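Protease VP4 (PDB 2GEF) acts as the VP4 protease of a fish birnavirus, cleaving peptide bonds with a serine/lysine catalytic dyad, and probably processes the polyprotein from which it derives. Local coordinates at residues R23-T28 with V122-N127; L32-A37 with K152-G157; D73-G78 with R101-I106; V109-W114 with H178-P183. All blocks are in the same frame, centred on the assembly; numbering follows the deposited sequence.

Contact 1. Residues R23-T28 with V122-N127; sequences RIVHFT and VDVVWN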
loop_
_atom_site.group_PDB
_atom_site.type_symbol
_atom_site.label_atom_id
_atom_site.label_comp_id
_atom_site.label_asym_id
_atom_site.label_seq_id
_atom_site.Cartn_x
_atom_site.Cartn_y
_atom_site.Cartn_z
ATOM N N ARG A 23 -11.462 13.902 2.760
ATOM C CA ARG A 23 -10.646 15.131 2.782
ATOM C C ARG A 23 -9.410 15.120 1.890
ATOM O O ARG A 23 -8.580 14.216 1.963
ATOM C CB ARG A 23 -10.243 15.474 4.174
ATOM C CG ARG A 23 -10.469 14.375 5.145
ATOM C CD ARG A 23 -10.131 14.938 6.539
ATOM N NE ARG A 23 -8.947 15.821 6.479
ATOM C CZ ARG A 23 -8.666 16.704 7.422
ATOM N NH1 ARG A 23 -9.465 16.771 8.517
ATOM N NH2 ARG A 23 -7.613 17.515 7.285
ATOM N N ILE A 24 -9.333 16.095 0.991
ATOM C CA ILE A 24 -8.130 16.351 0.278
ATOM C C ILE A 24 -7.009 16.745 1.314
ATOM O O ILE A 24 -7.168 17.656 2.085
ATOM C CB ILE A 24 -8.344 17.397 -0.899
ATOM C CG1 ILE A 24 -9.637 17.120 -1.717
ATOM C CG2 ILE A 24 -7.232 17.326 -1.939
ATOM C CD1 ILE A 24 -10.214 15.726 -1.580
ATOM N N VAL A 25 -5.902 15.991 1.359
ATOM C CA VAL A 25 -4.762 16.456 2.124
ATOM C C VAL A 25 -3.535 16.395 1.250
ATOM O O VAL A 25 -3.378 15.550 0.310
ATOM C CB VAL A 25 -4.552 15.809 3.591
ATOM C CG1 VAL A 25 -5.343 14.584 3.862
ATOM C CG2 VAL A 25 -2.994 15.743 4.089
ATOM N N HIS A 26 -2.664 17.324 1.593
ATOM C CA HIS A 26 -1.495 17.545 0.811
ATOM C C HIS A 26 -0.384 16.815 1.565
ATOM O O HIS A 26 -0.142 17.068 2.774
ATOM C CB HIS A 26 -1.194 19.023 0.663
ATOM C CG HIS A 26 0.089 19.241 -0.014
ATOM N ND1 HIS A 26 0.334 18.757 -1.284
ATOM C CD2 HIS A 26 1.249 19.791 0.423
ATOM C CE1 HIS A 26 1.582 19.042 -1.616
ATOM N NE2 HIS A 26 2.159 19.669 -0.599
ATOM N N PHE A 27 0.258 15.880 0.846
ATOM C CA PHE A 27 1.357 15.098 1.348
ATOM C C PHE A 27 2.547 15.413 0.446
ATOM O O PHE A 27 2.498 15.335 -0.817
ATOM C CB PHE A 27 1.036 13.585 1.217
ATOM C CG PHE A 27 0.104 13.090 2.274
ATOM C CD1 PHE A 27 -1.168 12.628 1.939
ATOM C CD2 PHE A 27 0.452 13.098 3.622
ATOM C CE1 PHE A 27 -2.069 12.186 2.952
ATOM C CE2 PHE A 27 -0.472 12.663 4.603
ATOM C CZ PHE A 27 -1.686 12.177 4.235
ATOM N N THR A 28 3.638 15.706 1.113
ATOM C CA THR A 28 4.888 15.873 0.456
ATOM C C THR A 28 5.644 14.528 0.327
ATOM O O THR A 28 6.687 14.448 -0.324
ATOM C CB THR A 28 5.756 16.878 1.247
ATOM O OG1 THR A 28 5.875 16.432 2.596
ATOM C CG2 THR A 28 5.167 18.269 1.176
ATOM N N VAL A 122 -4.149 14.210 -1.826
ATOM C CA VAL A 122 -4.496 12.806 -1.777
ATOM C C VAL A 122 -5.832 12.890 -1.115
ATOM O O VAL A 122 -5.997 13.537 -0.035
ATOM C CB VAL A 122 -3.447 11.892 -0.983
ATOM C CG1 VAL A 122 -3.994 10.508 -0.463
ATOM C CG2 VAL A 122 -2.074 11.737 -1.723
ATOM N N ASP A 123 -6.786 12.271 -1.795
ATOM C CA ASP A 123 -8.120 12.166 -1.223
ATOM C C ASP A 123 -8.146 11.015 -0.183
ATOM O O ASP A 123 -8.290 9.863 -0.541
ATOM C CB ASP A 123 -9.097 11.953 -2.399
ATOM C CG ASP A 123 -10.525 11.907 -2.009
ATOM O OD1 ASP A 123 -10.892 12.078 -0.852
ATOM O OD2 ASP A 123 -11.314 11.730 -2.957
ATOM N N VAL A 124 -7.983 11.352 1.087
ATOM C CA VAL A 124 -8.003 10.378 2.167
ATOM C C VAL A 124 -9.493 10.147 2.503
ATOM O O VAL A 124 -10.260 11.038 2.566
ATOM C CB VAL A 124 -7.257 10.927 3.450
ATOM C CG1 VAL A 124 -7.301 10.012 4.727
ATOM C CG2 VAL A 124 -5.814 11.383 3.136
ATOM N N VAL A 125 -9.879 8.921 2.714
ATOM C CA VAL A 125 -11.262 8.569 2.976
ATOM C C VAL A 125 -11.311 7.687 4.269
ATOM O O VAL A 125 -10.285 7.121 4.705
ATOM C CB VAL A 125 -11.933 7.788 1.697
ATOM C CG1 VAL A 125 -12.294 8.745 0.446
ATOM C CG2 VAL A 125 -11.171 6.464 1.255
ATOM N N TRP A 126 -12.509 7.537 4.816
ATOM C CA TRP A 126 -12.860 6.448 5.707
ATOM C C TRP A 126 -13.583 5.382 4.901
ATOM O O TRP A 126 -14.573 5.639 4.189
ATOM C CB TRP A 126 -13.794 6.942 6.823
ATOM C CG TRP A 126 -13.199 7.982 7.729
ATOM C CD1 TRP A 126 -12.006 8.665 7.524
ATOM C CD2 TRP A 126 -13.752 8.492 8.939
ATOM N NE1 TRP A 126 -11.774 9.546 8.582
ATOM C CE2 TRP A 126 -12.810 9.427 9.480
ATOM C CE3 TRP A 126 -14.913 8.213 9.667
ATOM C CZ2 TRP A 126 -13.032 10.110 10.688
ATOM C CZ3 TRP A 126 -15.115 8.882 10.875
ATOM C CH2 TRP A 126 -14.187 9.820 11.354
ATOM N N ASN A 127 -13.070 4.165 5.014
ATOM C CA ASN A 127 -13.672 2.944 4.444
ATOM C C ASN A 127 -13.909 2.257 5.800
ATOM O O ASN A 127 -13.212 2.607 6.770
ATOM C CB ASN A 127 -12.635 2.173 3.497
ATOM C CG ASN A 127 -11.495 1.475 4.273
ATOM O OD1 ASN A 127 -11.545 1.249 5.517
ATOM N ND2 ASN A 127 -10.516 1.043 3.535
#

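Contact 2. Residues L32-A37 with K152-G157; sequences LFPVVA and KAAYTG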
loop_
_atom_site.group_PDB
_atom_site.type_symbol
_atom_site.label_atom_id
_atom_site.label_comp_id
_atom_site.label_asym_id
_atom_site.label_seq_id
_atom_site.Cartn_x
_atom_site.Cartn_y
_atom_site.Cartn_z
ATOM N N LEU A 32 2.064 4.436 -1.956
ATOM C CA LEU A 32 0.836 3.660 -2.200
ATOM C C LEU A 32 1.101 2.217 -2.304
ATOM O O LEU A 32 2.115 1.772 -2.891
ATOM C CB LEU A 32 0.110 4.122 -3.516
ATOM C CG LEU A 32 -0.310 5.598 -3.400
ATOM C CD1 LEU A 32 -0.404 6.206 -4.860
ATOM C CD2 LEU A 32 -1.721 5.925 -2.571
ATOM N N PHE A 33 0.118 1.473 -1.782
ATOM C CA PHE A 33 0.114 0.060 -1.865
ATOM C C PHE A 33 -1.398 -0.453 -1.931
ATOM O O PHE A 33 -2.256 0.282 -1.569
ATOM C CB PHE A 33 0.789 -0.550 -0.672
ATOM C CG PHE A 33 0.128 -0.220 0.693
ATOM C CD1 PHE A 33 -0.632 -1.198 1.376
ATOM C CD2 PHE A 33 0.454 1.006 1.386
ATOM C CE1 PHE A 33 -1.201 -0.911 2.664
ATOM C CE2 PHE A 33 -0.072 1.265 2.679
ATOM C CZ PHE A 33 -0.842 0.315 3.341
ATOM N N PRO A 34 -1.654 -1.669 -2.495
ATOM C CA PRO A 34 -2.980 -2.264 -2.543
ATOM C C PRO A 34 -3.359 -3.080 -1.412
ATOM O O PRO A 34 -2.488 -3.640 -0.739
ATOM C CB PRO A 34 -2.973 -3.001 -3.863
ATOM C CG PRO A 34 -1.603 -3.520 -3.863
ATOM C CD PRO A 34 -0.739 -2.368 -3.406
ATOM N N VAL A 35 -4.673 -2.945 -1.072
ATOM C CA VAL A 35 -5.259 -3.619 0.065
ATOM C C VAL A 35 -6.497 -4.423 -0.362
ATOM O O VAL A 35 -7.488 -3.846 -0.873
ATOM C CB VAL A 35 -5.650 -2.708 1.178
ATOM C CG1 VAL A 35 -6.404 -3.594 2.375
ATOM C CG2 VAL A 35 -4.415 -2.053 1.766
ATOM N N VAL A 36 -6.425 -5.762 -0.170
ATOM C CA VAL A 36 -7.533 -6.601 -0.642
ATOM C C VAL A 36 -8.223 -7.228 0.656
ATOM O O VAL A 36 -7.554 -7.455 1.715
ATOM C CB VAL A 36 -7.067 -7.653 -1.669
ATOM C CG1 VAL A 36 -6.289 -7.057 -2.831
ATOM C CG2 VAL A 36 -6.268 -8.781 -1.009
ATOM N N ALA A 37 -9.528 -7.464 0.565
ATOM C CA ALA A 37 -10.309 -8.116 1.577
ATOM C C ALA A 37 -11.416 -8.930 0.891
ATOM O O ALA A 37 -11.865 -8.599 -0.277
ATOM C CB ALA A 37 -10.878 -7.142 2.510
ATOM N N LYS A 152 4.742 7.844 -8.258
ATOM C CA LYS A 152 3.476 7.535 -8.996
ATOM C C LYS A 152 3.332 6.072 -9.349
ATOM O O LYS A 152 3.567 5.675 -10.443
ATOM C CB LYS A 152 3.314 8.391 -10.225
ATOM C CG LYS A 152 3.535 9.855 -9.997
ATOM C CD LYS A 152 3.534 10.678 -11.344
ATOM C CE LYS A 152 4.252 12.063 -11.252
ATOM N NZ LYS A 152 3.790 12.946 -12.443
ATOM N N ALA A 153 2.964 5.221 -8.410
ATOM C CA ALA A 153 2.838 3.846 -8.687
ATOM C C ALA A 153 2.258 3.278 -7.467
ATOM O O ALA A 153 2.529 3.775 -6.432
ATOM C CB ALA A 153 4.329 3.246 -8.871
ATOM N N ALA A 154 1.626 2.112 -7.512
ATOM C CA ALA A 154 1.331 1.452 -6.211
ATOM C C ALA A 154 2.281 0.302 -6.022
ATOM O O ALA A 154 2.617 -0.414 -6.962
ATOM C CB ALA A 154 -0.155 0.969 -6.202
ATOM N N TYR A 155 2.640 -0.014 -4.805
ATOM C CA TYR A 155 3.610 -1.114 -4.534
ATOM C C TYR A 155 3.056 -2.283 -3.708
ATOM O O TYR A 155 2.305 -2.116 -2.698
ATOM C CB TYR A 155 4.893 -0.594 -3.874
ATOM C CG TYR A 155 5.601 0.427 -4.754
ATOM C CD1 TYR A 155 6.524 0.013 -5.699
ATOM C CD2 TYR A 155 5.436 1.853 -4.538
ATOM C CE1 TYR A 155 7.233 0.950 -6.557
ATOM C CE2 TYR A 155 6.087 2.808 -5.453
ATOM C CZ TYR A 155 6.960 2.328 -6.413
ATOM O OH TYR A 155 7.563 3.196 -7.366
ATOM N N THR A 156 3.516 -3.498 -4.065
ATOM C CA THR A 156 3.115 -4.713 -3.301
ATOM C C THR A 156 4.247 -5.721 -3.214
ATOM O O THR A 156 4.953 -6.008 -4.200
ATOM C CB THR A 156 1.759 -5.299 -3.797
ATOM O OG1 THR A 156 1.138 -6.023 -2.736
ATOM C CG2 THR A 156 1.854 -6.157 -5.141
ATOM N N GLY A 157 4.502 -6.213 -1.995
ATOM C CA GLY A 157 5.533 -7.137 -1.858
ATOM C C GLY A 157 5.923 -7.229 -0.410
ATOM O O GLY A 157 6.025 -6.206 0.250
HETATM O O HOH W 1 3.253 5.398 -4.504
HETATM O O HOH W 2 0.107 -4.527 -0.539
#

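Contact 3. Residues D73-G78 with R101-I106; sequences DHKVWG and RTDLTI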
loop_
_atom_site.group_PDB
_atom_site.type_symbol
_atom_site.label_atom_id
_atom_site.label_comp_id
_atom_site.label_asym_id
_atom_site.label_seq_id
_atom_site.Cartn_x
_atom_site.Cartn_y
_atom_site.Cartn_z
ATOM N N ASP A 73 10.933 -2.190 15.768
ATOM C CA ASP A 73 10.121 -1.837 16.915
ATOM C C ASP A 73 9.389 -0.521 16.870
ATOM O O ASP A 73 9.026 0.018 17.921
ATOM C CB ASP A 73 10.887 -1.883 18.231
ATOM C CG ASP A 73 11.010 -3.327 18.789
ATOM O OD1 ASP A 73 10.001 -4.043 18.737
ATOM O OD2 ASP A 73 12.113 -3.728 19.266
ATOM N N HIS A 74 9.220 0.005 15.666
ATOM C CA HIS A 74 8.386 1.158 15.395
ATOM C C HIS A 74 6.956 0.757 15.210
ATOM O O HIS A 74 6.667 -0.420 15.025
ATOM C CB HIS A 74 8.941 1.881 14.192
ATOM C CG HIS A 74 10.125 2.643 14.556
ATOM N ND1 HIS A 74 10.051 3.852 15.203
ATOM C CD2 HIS A 74 11.439 2.314 14.515
ATOM C CE1 HIS A 74 11.274 4.254 15.501
ATOM N NE2 HIS A 74 12.131 3.339 15.097
ATOM N N LYS A 75 6.079 1.741 15.234
ATOM C CA LYS A 75 4.635 1.459 14.915
ATOM C C LYS A 75 4.154 1.864 13.547
ATOM O O LYS A 75 4.535 2.922 12.962
ATOM C CB LYS A 75 3.716 2.099 16.005
ATOM C CG LYS A 75 4.304 1.717 17.361
ATOM C CD LYS A 75 3.947 2.673 18.420
ATOM C CE LYS A 75 4.680 2.388 19.734
ATOM N NZ LYS A 75 3.870 1.546 20.621
ATOM N N VAL A 76 3.315 0.972 13.017
ATOM C CA VAL A 76 2.626 1.294 11.833
ATOM C C VAL A 76 1.234 1.337 12.308
ATOM O O VAL A 76 0.618 0.264 12.358
ATOM C CB VAL A 76 2.693 0.216 10.707
ATOM C CG1 VAL A 76 1.998 0.794 9.346
ATOM C CG2 VAL A 76 4.151 -0.310 10.492
ATOM N N TRP A 77 0.722 2.531 12.627
ATOM C CA TRP A 77 -0.706 2.749 12.896
ATOM C C TRP A 77 -1.682 2.341 11.722
ATOM O O TRP A 77 -1.531 2.827 10.608
ATOM C CB TRP A 77 -0.930 4.237 13.208
ATOM C CG TRP A 77 0.021 4.739 14.205
ATOM C CD1 TRP A 77 1.092 5.638 14.028
ATOM C CD2 TRP A 77 -0.044 4.457 15.566
ATOM N NE1 TRP A 77 1.694 5.917 15.263
ATOM C CE2 TRP A 77 1.022 5.193 16.219
ATOM C CE3 TRP A 77 -0.902 3.671 16.330
ATOM C CZ2 TRP A 77 1.267 5.094 17.568
ATOM C CZ3 TRP A 77 -0.653 3.595 17.738
ATOM C CH2 TRP A 77 0.402 4.306 18.327
ATOM N N GLY A 78 -2.687 1.502 12.022
ATOM C CA GLY A 78 -3.682 1.077 11.031
ATOM C C GLY A 78 -3.515 -0.300 10.496
ATOM O O GLY A 78 -4.319 -0.800 9.705
ATOM N N ARG A 101 13.123 2.825 10.927
ATOM C CA ARG A 101 13.552 3.990 11.779
ATOM C C ARG A 101 12.452 5.152 11.999
ATOM O O ARG A 101 12.721 6.266 12.449
ATOM C CB ARG A 101 14.951 4.555 11.385
ATOM C CG ARG A 101 15.449 4.284 9.940
ATOM C CD ARG A 101 16.819 4.911 9.546
ATOM N NE ARG A 101 16.698 5.259 8.101
ATOM C CZ ARG A 101 15.832 6.173 7.646
ATOM N NH1 ARG A 101 15.069 6.815 8.536
ATOM N NH2 ARG A 101 15.667 6.392 6.353
ATOM N N THR A 102 11.174 4.829 11.808
ATOM C CA THR A 102 10.128 5.799 12.058
ATOM C C THR A 102 8.788 5.053 12.241
ATOM O O THR A 102 8.559 3.951 11.705
ATOM C CB THR A 102 10.070 6.840 10.880
ATOM O OG1 THR A 102 8.966 7.734 11.107
ATOM C CG2 THR A 102 9.851 6.089 9.417
ATOM N N ASP A 103 7.890 5.669 12.986
ATOM C CA ASP A 103 6.482 5.226 12.926
ATOM C C ASP A 103 5.848 5.558 11.598
ATOM O O ASP A 103 6.235 6.500 10.936
ATOM C CB ASP A 103 5.648 5.876 14.075
ATOM C CG ASP A 103 6.162 5.463 15.479
ATOM O OD1 ASP A 103 6.899 4.518 15.629
ATOM O OD2 ASP A 103 5.839 6.116 16.484
ATOM N N LEU A 104 4.807 4.880 11.223
ATOM C CA LEU A 104 4.162 5.279 9.971
ATOM C C LEU A 104 2.711 5.086 10.293
ATOM O O LEU A 104 2.403 4.426 11.295
ATOM C CB LEU A 104 4.544 4.373 8.775
ATOM C CG LEU A 104 5.980 4.415 8.119
ATOM C CD1 LEU A 104 6.796 3.158 8.500
ATOM C CD2 LEU A 104 5.864 4.479 6.528
ATOM N N THR A 105 1.851 5.717 9.490
ATOM C CA THR A 105 0.451 5.527 9.555
ATOM C C THR A 105 0.002 5.189 8.177
ATOM O O THR A 105 0.536 5.780 7.211
ATOM C CB THR A 105 -0.151 6.920 9.926
ATOM O OG1 THR A 105 0.407 7.308 11.167
ATOM C CG2 THR A 105 -1.583 6.778 10.222
ATOM N N ILE A 106 -0.940 4.265 7.997
ATOM C CA ILE A 106 -1.484 3.992 6.649
ATOM C C ILE A 106 -2.978 4.411 6.635
ATOM O O ILE A 106 -3.658 4.434 7.670
ATOM C CB ILE A 106 -1.295 2.483 6.276
ATOM C CG1 ILE A 106 -2.012 1.640 7.312
ATOM C CG2 ILE A 106 0.172 2.135 6.308
ATOM C CD1 ILE A 106 -2.297 0.161 7.056
#

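Contact 4. Residues V109-W114 with H178-P183; sequences VADVFW and HKIGLP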
loop_
_atom_site.group_PDB
_atom_site.type_symbol
_atom_site.label_atom_id
_atom_site.label_comp_id
_atom_site.label_asym_id
_atom_site.label_seq_id
_atom_site.Cartn_x
_atom_site.Cartn_y
_atom_site.Cartn_z
ATOM N N VAL A 109 -7.156 5.560 0.618
ATOM C CA VAL A 109 -7.292 6.741 -0.252
ATOM C C VAL A 109 -8.175 6.457 -1.553
ATOM O O VAL A 109 -7.953 5.409 -2.241
ATOM C CB VAL A 109 -5.919 7.229 -0.631
ATOM C CG1 VAL A 109 -5.001 7.324 0.611
ATOM C CG2 VAL A 109 -5.277 6.295 -1.600
ATOM N N ALA A 110 -9.091 7.374 -1.929
ATOM C CA ALA A 110 -9.843 7.226 -3.162
ATOM C C ALA A 110 -9.160 7.728 -4.414
ATOM O O ALA A 110 -9.555 7.356 -5.445
ATOM C CB ALA A 110 -11.084 7.967 -3.013
ATOM N N ASP A 111 -8.157 8.597 -4.337
ATOM C CA ASP A 111 -7.527 9.195 -5.474
ATOM C C ASP A 111 -6.364 10.084 -5.073
ATOM O O ASP A 111 -6.218 10.420 -3.923
ATOM C CB ASP A 111 -8.491 10.119 -6.232
ATOM C CG ASP A 111 -8.173 10.191 -7.751
ATOM O OD1 ASP A 111 -7.162 9.574 -8.253
ATOM O OD2 ASP A 111 -8.945 10.858 -8.451
ATOM N N VAL A 112 -5.610 10.543 -6.076
ATOM C CA VAL A 112 -4.301 11.204 -5.896
ATOM C C VAL A 112 -3.994 12.100 -7.078
ATOM O O VAL A 112 -3.989 11.683 -8.269
ATOM C CB VAL A 112 -3.058 10.208 -5.705
ATOM C CG1 VAL A 112 -1.781 11.051 -5.291
ATOM C CG2 VAL A 112 -3.355 9.198 -4.590
ATOM N N PHE A 113 -3.736 13.352 -6.717
ATOM C CA PHE A 113 -3.499 14.401 -7.685
ATOM C C PHE A 113 -2.134 14.864 -7.334
ATOM O O PHE A 113 -1.999 15.413 -6.275
ATOM C CB PHE A 113 -4.559 15.552 -7.537
ATOM C CG PHE A 113 -5.995 15.016 -7.504
ATOM C CD1 PHE A 113 -6.618 14.563 -8.694
ATOM C CD2 PHE A 113 -6.662 14.852 -6.253
ATOM C CE1 PHE A 113 -7.877 13.984 -8.665
ATOM C CE2 PHE A 113 -7.902 14.336 -6.183
ATOM C CZ PHE A 113 -8.553 13.879 -7.424
ATOM N N TRP A 114 -1.147 14.596 -8.201
ATOM C CA TRP A 114 0.225 15.143 -8.115
ATOM C C TRP A 114 0.285 16.624 -8.509
ATOM O O TRP A 114 -0.499 17.133 -9.380
ATOM C CB TRP A 114 1.286 14.373 -8.956
ATOM C CG TRP A 114 1.694 13.069 -8.250
ATOM C CD1 TRP A 114 2.780 12.831 -7.451
ATOM C CD2 TRP A 114 0.955 11.858 -8.281
ATOM N NE1 TRP A 114 2.743 11.555 -6.955
ATOM C CE2 TRP A 114 1.662 10.918 -7.510
ATOM C CE3 TRP A 114 -0.212 11.442 -8.982
ATOM C CZ2 TRP A 114 1.194 9.603 -7.321
ATOM C CZ3 TRP A 114 -0.676 10.127 -8.803
ATOM C CH2 TRP A 114 0.065 9.212 -7.958
ATOM N N HIS A 178 -4.882 0.527 -11.146
ATOM C CA HIS A 178 -5.228 0.938 -12.550
ATOM C C HIS A 178 -6.467 1.893 -12.490
ATOM O O HIS A 178 -6.569 2.852 -13.255
ATOM C CB HIS A 178 -5.489 -0.324 -13.394
ATOM C CG HIS A 178 -4.281 -1.193 -13.572
ATOM N ND1 HIS A 178 -4.306 -2.314 -14.399
ATOM C CD2 HIS A 178 -2.988 -1.093 -13.080
ATOM C CE1 HIS A 178 -3.100 -2.896 -14.387
ATOM N NE2 HIS A 178 -2.265 -2.157 -13.624
ATOM N N LYS A 179 -7.314 1.686 -11.469
ATOM C CA LYS A 179 -8.456 2.471 -11.283
ATOM C C LYS A 179 -8.115 3.937 -11.213
ATOM O O LYS A 179 -8.888 4.839 -11.621
ATOM C CB LYS A 179 -9.261 1.987 -10.070
ATOM C CG LYS A 179 -10.618 2.809 -9.933
ATOM C CD LYS A 179 -11.348 2.532 -8.556
ATOM C CE LYS A 179 -12.758 3.286 -8.374
ATOM N NZ LYS A 179 -13.589 3.106 -7.007
ATOM N N ILE A 180 -6.964 4.234 -10.651
ATOM C CA ILE A 180 -6.589 5.598 -10.765
ATOM C C ILE A 180 -5.447 5.875 -11.705
ATOM O O ILE A 180 -4.837 6.838 -11.530
ATOM C CB ILE A 180 -6.423 6.249 -9.392
ATOM C CG1 ILE A 180 -5.266 5.629 -8.595
ATOM C CG2 ILE A 180 -7.760 6.224 -8.604
ATOM C CD1 ILE A 180 -4.926 6.573 -7.483
ATOM N N GLY A 181 -5.195 5.019 -12.730
ATOM C CA GLY A 181 -4.085 5.330 -13.729
ATOM C C GLY A 181 -2.612 5.038 -13.314
ATOM O O GLY A 181 -1.719 5.443 -13.988
ATOM N N LEU A 182 -2.416 4.223 -12.306
ATOM C CA LEU A 182 -1.112 3.871 -11.732
ATOM C C LEU A 182 -0.761 2.436 -12.017
ATOM O O LEU A 182 -1.701 1.603 -11.965
ATOM C CB LEU A 182 -1.134 3.997 -10.207
ATOM C CG LEU A 182 -1.415 5.360 -9.625
ATOM C CD1 LEU A 182 -1.111 5.479 -8.072
ATOM C CD2 LEU A 182 -0.543 6.474 -10.375
ATOM N N PRO A 183 0.554 2.158 -12.316
ATOM C CA PRO A 183 1.007 0.821 -12.251
ATOM C C PRO A 183 1.088 0.173 -10.898
ATOM O O PRO A 183 1.373 0.815 -9.868
ATOM C CB PRO A 183 2.402 0.876 -12.965
ATOM C CG PRO A 183 2.915 2.245 -12.545
ATOM C CD PRO A 183 1.637 3.058 -12.783
#

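Contact 1. Residues R23-T28 with V122-N127
The shortest polar bond here runs from Val-122 N to Val-25 O, 2.6 Å, and its return partner, Val-25 N to Val-122 O, is almost straight at 173°. Together they make one hydrogen-bonded pair of an antiparallel ladder; Arg-23 and Val-124, each giving its N-H to the other's O, make another. The ladder joins strand 22-27, at the margin of a three-stranded antiparallel sheet, to the middle strand 120-126, and illustrates how register sorts residues onto two faces. Ile-24 and Asp-123, the non-hydrogen-bonded pair between, share one face: Ile-24 CD1 rests 3.8 Å from Asp-123 OD1, an oxygen also hydrogen-bonded to Ser-22 OG. Ile-24 CA adds a C-H contact to Val-122 O, 3.5 Å. The other face carries Val-25, Val-122 and Val-124, with Val-122 packed on Val-109 and Val-124 on Leu-107 of strand 104-109. Phe-27 joins them with CG anti to its carbonyl carbon (chi1 -78°). Its ring offers an edge to the opposite strand, CD1 lying 3.8 Å from Val-122 CB, while Val-25 CG2 lies over one ring face, toward its rim. CE1 of the same ring meets Val-124 CG2, a methyl that also sits unusually close to Val-25 CG1, at 3.3 Å.

Contact 2. Residues L32-A37 with K152-G157
Leu-32 O takes the N-H of Tyr-155 at 2.7 Å, the one direct hydrogen bond between these two chain segments, and the packing tightens around it. The donor stands tilted from the carbonyl plane, and Ala-154 CA touches the same oxygen. One residue on, Tyr-155 O meets carbon instead of N-H: Phe-33 CB lies 3.0 Å from it and Pro-34 CD 3.1 Å, for a proline nitrogen has no hydrogen to give. The Pro-34 ring then crosses Thr-156 at about a right angle, its CG 3.8 Å from Thr-156 CB. At the looser ends the segments are linked through water. One water accepts from Leu-32 N and donates to Ala-153 O, 2.6 Å from that oxygen; a second donates to Pro-34 O and is hydrogen-bonded to Thr-156 OG1 at 2.9 Å. That second end borders the active site, since the Thr-156 side chain is about 3 Å from those of the nucleophile Ser-136 and of Lys-173, with a weak hydrogen bond between Thr-156 OG1 and Lys-173 NZ. The strands cross at 60°, buried where strand 31-38 runs beside strand 43-52, strand 154-160 beside strand 184-186, and helix 170-178 packs on Pro-34 and Ala-154.

Contact 3. Residues D73-G78 with R101-I106
Asp-103 accepts two hydrogen bonds on its OD1, from Lys-75 N at 2.9 Å and from His-74 ND1 at 3.2 Å, just before strands 75-77 and 104-109 run parallel in the mixed sheet. A carboxylate standing in for a backbone acceptor at the mouth of a parallel pair is the principle at work. The two donors arrive from opposite faces of the carboxylate, the backbone one nearly straight at 172°. OD1 lies in the plane of the imidazole, yet ring and carboxylate planes are 64° apart. The double grip would steady the carboxylate, while the single ND1 bond helps to orient the imidazole, and the carboxylate could favour a protonated histidine.

Backbone bonds continue the pairing: Leu-104 N to Lys-75 O at 2.6 Å, Trp-77 N to Leu-104 O, and Ile-106 N to Trp-77 O.

Contacts with flat groups come next. The imidazole lies against the peptide joining Arg-101 and Thr-102, with Thr-102 N over the ring centre and Arg-101 C 3.6 Å from His-74 NE2. Trp-77 has its CG anti to the carbonyl carbon (chi1 -49°), and CD1, at the ring edge, approaches Thr-105 OG1, a hydroxyl bonded to Gly-53 O and His-55 N. The indole NE1 is buried without a polar partner in the model, while the ring has a cation-pi contact with Arg-56.

On the sheet face that carries Val-76 and Leu-104, opposite Trp-77 and Thr-105, Val-76 CG1 meets Ile-106 CG2 at 3.8 Å. The other branch of Ile-106 makes a carbon-to-oxygen contact, its CD1 3.5 Å from Gly-78 O.

Contact 4. Residues V109-W114 with H178-P183
Asp-111 and Ile-180 mark the nearest approach of the two backbones, their CA atoms 6.5 Å apart, which is too wide for a sheet pairing. Segment 109-114 turns a corner at Ala-110 and continues as strand 111-114. Segment 178-183 leaves helix 170-178 through a Schellman motif: Gly-181, at positive phi, gives its N-H to His-178 O, and Leu-182 N bonds to Ala-177 O. This helix end presents Ile-180 and Leu-182 to the strand. Ile-180 and Asp-111 run alongside one another, pointing opposite ways, with Ile-180 CG2 3.4 Å from Asp-111 OD1. Chi1 of Ile-180 is 65°, which sets CG1 in the crowded position between backbone N and carbonyl carbon; beyond it, CD1 lies loosely against Val-112 CG2, 4.2 Å away. Trp-114 and Leu-182 meet tip to tip. Leu-182 CD2 is 3.7 Å from Trp-114 CH2, and Leu-182 CD1 comes to the indole edge, in plane. The polar ends look to other partners: Trp-114 NE1 bonds to Val-150 O, and Asp-111 OD1 accepts a weak bond from Val-112 N. No hydrogen bond crosses, which implies a contact held by van der Waals fit, Ile-180 against a carboxylate and Leu-182 against an indole, and not by directional bonds.

How the contacts relate
Contacts 1, 2 and 4 cluster, with centres 11 to 16 Å apart, whereas contact 3 lies about 23 Å from contact 4, across the centre of the chain. Contact 2 is the most central. Contact 3 is nested along the chain within the loops closed by contacts 1 and 2, while contacts 1, 2 and 4 interleave. Contacts 1 and 4 share the three-stranded sheet, where Asp-123 pairs with Asp-111; contacts 2 and 3 reach the six-stranded one and meet through Phe-33 and Ile-106. Ala-154 N to Pro-183 O ties contact 2 to contact 4. The protease domain thus binds its sheets together around a core that borders the catalytic dyad.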